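PDB 5ZHF: D-alanyl-D-alanine carboxypeptidase from Enterococcus faecalis V583, which cleaves the C-terminal D-alanine from peptidoglycan-derived pentapeptides as a zinc carboxypeptidase, and probably contributes to vancomycin resistance. Local coordinates for residues A[40-44]-A[195-201]. Residues are numbered along the deposited sequence; the frame is centred on the assembly and turned at random.
Sequences EWSLI and RYVGIEA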
ATOM      1  N   GLU A  40       1.185  17.691   7.136  1.00 39.60           N
ATOM      2  CA  GLU A  40       2.007  16.697   7.898  1.00 37.33           C
ATOM      3  C   GLU A  40       2.649  15.670   6.960  1.00 32.03           C
ATOM      4  O   GLU A  40       2.041  15.208   5.988  1.00 29.53           O
ATOM      5  CB  GLU A  40       1.188  16.030   9.013  1.00 43.05           C
ATOM      6  CG  GLU A  40       1.928  14.965   9.823  1.00 47.34           C
ATOM      7  CD  GLU A  40       1.684  15.077  11.319  1.00 53.41           C
ATOM      8  OE1 GLU A  40       0.546  14.817  11.776  1.00 58.54           O
ATOM      9  OE2 GLU A  40       2.643  15.433  12.042  1.00 60.54           O
ATOM     10  N   TRP A  41       3.904  15.347   7.255  1.00 26.49           N
ATOM     11  CA  TRP A  41       4.729  14.480   6.417  1.00 24.87           C
ATOM     12  C   TRP A  41       4.045  13.142   6.100  1.00 22.24           C
ATOM     13  O   TRP A  41       4.135  12.686   4.980  1.00 23.10           O
ATOM     14  CB  TRP A  41       6.100  14.209   7.072  1.00 24.14           C
ATOM     15  CG  TRP A  41       6.004  13.364   8.278  1.00 24.27           C
ATOM     16  CD1 TRP A  41       5.704  13.764   9.531  1.00 24.60           C
ATOM     17  CD2 TRP A  41       6.172  11.944   8.341  1.00 23.81           C
ATOM     18  NE1 TRP A  41       5.659  12.703  10.378  1.00 24.75           N
ATOM     19  CE2 TRP A  41       5.939  11.562   9.673  1.00 25.43           C
ATOM     20  CE3 TRP A  41       6.477  10.966   7.399  1.00 25.13           C
ATOM     21  CZ2 TRP A  41       6.033  10.236  10.107  1.00 26.07           C
ATOM     22  CZ3 TRP A  41       6.567   9.642   7.835  1.00 24.36           C
ATOM     23  CH2 TRP A  41       6.328   9.296   9.160  1.00 25.31           C
ATOM     24  N   SER A  42       3.317  12.595   7.060  1.00 20.54           N
ATOM     25  CA  SER A  42       2.759  11.224   6.923  1.00 21.06           C
ATOM     26  C   SER A  42       1.447  11.234   6.149  1.00 20.39           C
ATOM     27  O   SER A  42       0.881  10.174   5.850  1.00 19.82           O
ATOM     28  CB  SER A  42       2.585  10.562   8.282  1.00 21.43           C
ATOM     29  OG  SER A  42       1.639  11.221   9.116  1.00 23.22           O
ATOM     30  N   LEU A  43       0.954  12.428   5.834  1.00 19.89           N
ATOM     31  CA  LEU A  43      -0.314  12.573   5.125  1.00 21.50           C
ATOM     32  C   LEU A  43      -0.130  12.939   3.653  1.00 21.14           C
ATOM     33  O   LEU A  43      -1.118  13.257   2.971  1.00 22.28           O
ATOM     34  CB  LEU A  43      -1.189  13.620   5.822  1.00 22.49           C
ATOM     35  CG  LEU A  43      -1.874  13.192   7.103  1.00 25.95           C
ATOM     36  CD1 LEU A  43      -2.665  14.380   7.648  1.00 28.86           C
ATOM     37  CD2 LEU A  43      -2.789  11.997   6.874  1.00 26.17           C
ATOM     38  N   ILE A  44       1.099  12.865   3.144  1.00 21.98           N
ATOM     39  CA  ILE A  44       1.367  13.130   1.753  1.00 21.61           C
ATOM     40  C   ILE A  44       0.491  12.273   0.814  1.00 23.52           C
ATOM     41  O   ILE A  44       0.337  11.071   1.028  1.00 20.64           O
ATOM     42  CB  ILE A  44       2.871  13.005   1.404  1.00 22.69           C
ATOM     43  CG1 ILE A  44       3.117  13.522  -0.019  1.00 24.32           C
ATOM     44  CG2 ILE A  44       3.388  11.583   1.604  1.00 21.77           C
ATOM     45  CD1 ILE A  44       4.588  13.645  -0.389  1.00 24.38           C
ATOM     46  N   ARG A 195      -0.827   1.574   3.986  1.00 17.38           N
ATOM     47  CA  ARG A 195      -0.144   2.883   3.903  1.00 17.07           C
ATOM     48  C   ARG A 195      -0.052   3.459   5.295  1.00 16.86           C
ATOM     49  O   ARG A 195      -1.057   3.500   6.019  1.00 17.00           O
ATOM     50  CB  ARG A 195      -0.948   3.821   2.994  1.00 18.09           C
ATOM     51  CG  ARG A 195      -0.662   5.314   3.108  1.00 18.03           C
ATOM     52  CD  ARG A 195       0.772   5.693   2.776  1.00 17.89           C
ATOM     53  NE  ARG A 195       0.982   7.058   3.246  1.00 18.85           N
ATOM     54  CZ  ARG A 195       0.745   8.166   2.574  1.00 19.82           C
ATOM     55  NH1 ARG A 195       0.361   8.144   1.299  1.00 19.28           N
ATOM     56  NH2 ARG A 195       0.953   9.338   3.187  1.00 18.56           N
ATOM     57  N   TYR A 196       1.147   3.895   5.677  1.00 17.15           N
ATOM     58  CA  TYR A 196       1.325   4.575   6.942  1.00 18.22           C
ATOM     59  C   TYR A 196       0.892   6.042   6.813  1.00 17.61           C
ATOM     60  O   TYR A 196       1.436   6.784   5.986  1.00 17.81           O
ATOM     61  CB  TYR A 196       2.771   4.553   7.393  1.00 17.32           C
ATOM     62  CG  TYR A 196       2.937   5.180   8.762  1.00 18.84           C
ATOM     63  CD1 TYR A 196       2.583   4.486   9.915  1.00 19.95           C
ATOM     64  CD2 TYR A 196       3.387   6.504   8.894  1.00 19.69           C
ATOM     65  CE1 TYR A 196       2.724   5.058  11.173  1.00 22.42           C
ATOM     66  CE2 TYR A 196       3.530   7.086  10.149  1.00 21.17           C
ATOM     67  CZ  TYR A 196       3.199   6.378  11.275  1.00 21.90           C
ATOM     68  OH  TYR A 196       3.358   6.938  12.527  1.00 23.68           O
ATOM     69  N   VAL A 197      -0.061   6.424   7.658  1.00 18.43           N
ATOM     70  CA  VAL A 197      -0.444   7.841   7.841  1.00 19.35           C
ATOM     71  C   VAL A 197      -0.300   8.359   9.278  1.00 20.22           C
ATOM     72  O   VAL A 197      -0.494   9.577   9.524  1.00 21.80           O
ATOM     73  CB  VAL A 197      -1.876   8.062   7.352  1.00 18.80           C
ATOM     74  CG1 VAL A 197      -1.947   7.870   5.856  1.00 18.55           C
ATOM     75  CG2 VAL A 197      -2.870   7.178   8.093  1.00 19.43           C
ATOM     76  N   GLY A 198      -0.006   7.470  10.234  1.00 18.96           N
ATOM     77  CA  GLY A 198       0.044   7.798  11.658  1.00 19.91           C
ATOM     78  C   GLY A 198      -1.233   7.421  12.343  1.00 19.18           C
ATOM     79  O   GLY A 198      -2.293   7.325  11.719  1.00 20.45           O
ATOM     80  N   ILE A 199      -1.137   7.199  13.646  1.00 22.53           N
ATOM     81  CA  ILE A 199      -2.225   6.639  14.426  1.00 23.64           C
ATOM     82  C   ILE A 199      -3.442   7.570  14.452  1.00 24.78           C
ATOM     83  O   ILE A 199      -4.557   7.115  14.286  1.00 24.39           O
ATOM     84  CB  ILE A 199      -1.742   6.250  15.847  1.00 25.15           C
ATOM     85  CG1 ILE A 199      -0.761   5.057  15.744  1.00 26.11           C
ATOM     86  CG2 ILE A 199      -2.902   5.866  16.748  1.00 25.50           C
ATOM     87  CD1 ILE A 199       0.089   4.787  16.963  1.00 28.55           C
ATOM     88  N   GLU A 200      -3.203   8.874  14.609  1.00 26.32           N
ATOM     89  CA  GLU A 200      -4.308   9.861  14.682  1.00 27.59           C
ATOM     90  C   GLU A 200      -5.198   9.809  13.442  1.00 25.47           C
ATOM     91  O   GLU A 200      -6.403   9.601  13.538  1.00 26.28           O
ATOM     92  CB  GLU A 200      -3.738  11.271  14.859  1.00 32.23           C
ATOM     93  CG  GLU A 200      -4.772  12.366  15.070  1.00 37.20           C
ATOM     94  CD  GLU A 200      -4.114  13.707  15.360  1.00 42.49           C
ATOM     95  OE1 GLU A 200      -4.125  14.580  14.468  1.00 48.56           O
ATOM     96  OE2 GLU A 200      -3.563  13.876  16.469  1.00 47.10           O
ATOM     97  N   ALA A 201      -4.585   9.962  12.275  1.00 22.92           N
ATOM     98  CA  ALA A 201      -5.333   9.961  11.032  1.00 23.27           C
ATOM     99  C   ALA A 201      -5.905   8.573  10.733  1.00 21.76           C
ATOM    100  O   ALA A 201      -7.038   8.446  10.279  1.00 22.97           O
ATOM    101  CB  ALA A 201      -4.464  10.423   9.874  1.00 22.55           C
TER
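The guanidinium of R195 is planted among backbone carbonyls of the N-terminal loop. Its two end nitrogens share I44 O: NH1 reaches it at 2.9 Å, nearly in line with the C=O, while NH2 donates in the carbonyl plane to a lone pair. NH2 has a second hydrogen for S42 O at 2.8 Å, approaching from above that carbonyl's plane. A bend at chi2 (61°) also lets NE turn back to Y196 O, 2.8 Å away, so all three nitrogens are bonded and the flat group can hardly rotate. Arginine suits the place because its flat end, rich in N-H bonds, serves three carbonyls at once; a salt bridge from NH1 to E139 probably balances its charge.

Beside this, the buried hydroxyl of S42 is satisfied by V197 O (OG to O 2.7 Å), meeting it from above the carbonyl plane. Serine is small enough for its CB to lie over one face of the W41 ring. G198, the N-cap of helix 199-208, has backbone angles that would jam a CB against the preceding carbonyl.

Packing flanks these bonds. W41 CH2 lies 3.7 Å from Y196 CE2, the rings inclined by 28° and barely overlapping. L43 CD2 comes back to rest against V197 and 3.8 Å from A201 CB.

Side-chain donors thus satisfy main-chain carbonyls on both segments, joining the loop to strand 193-196, about 5 Å from the zinc ligand H193 at the R195 side chain.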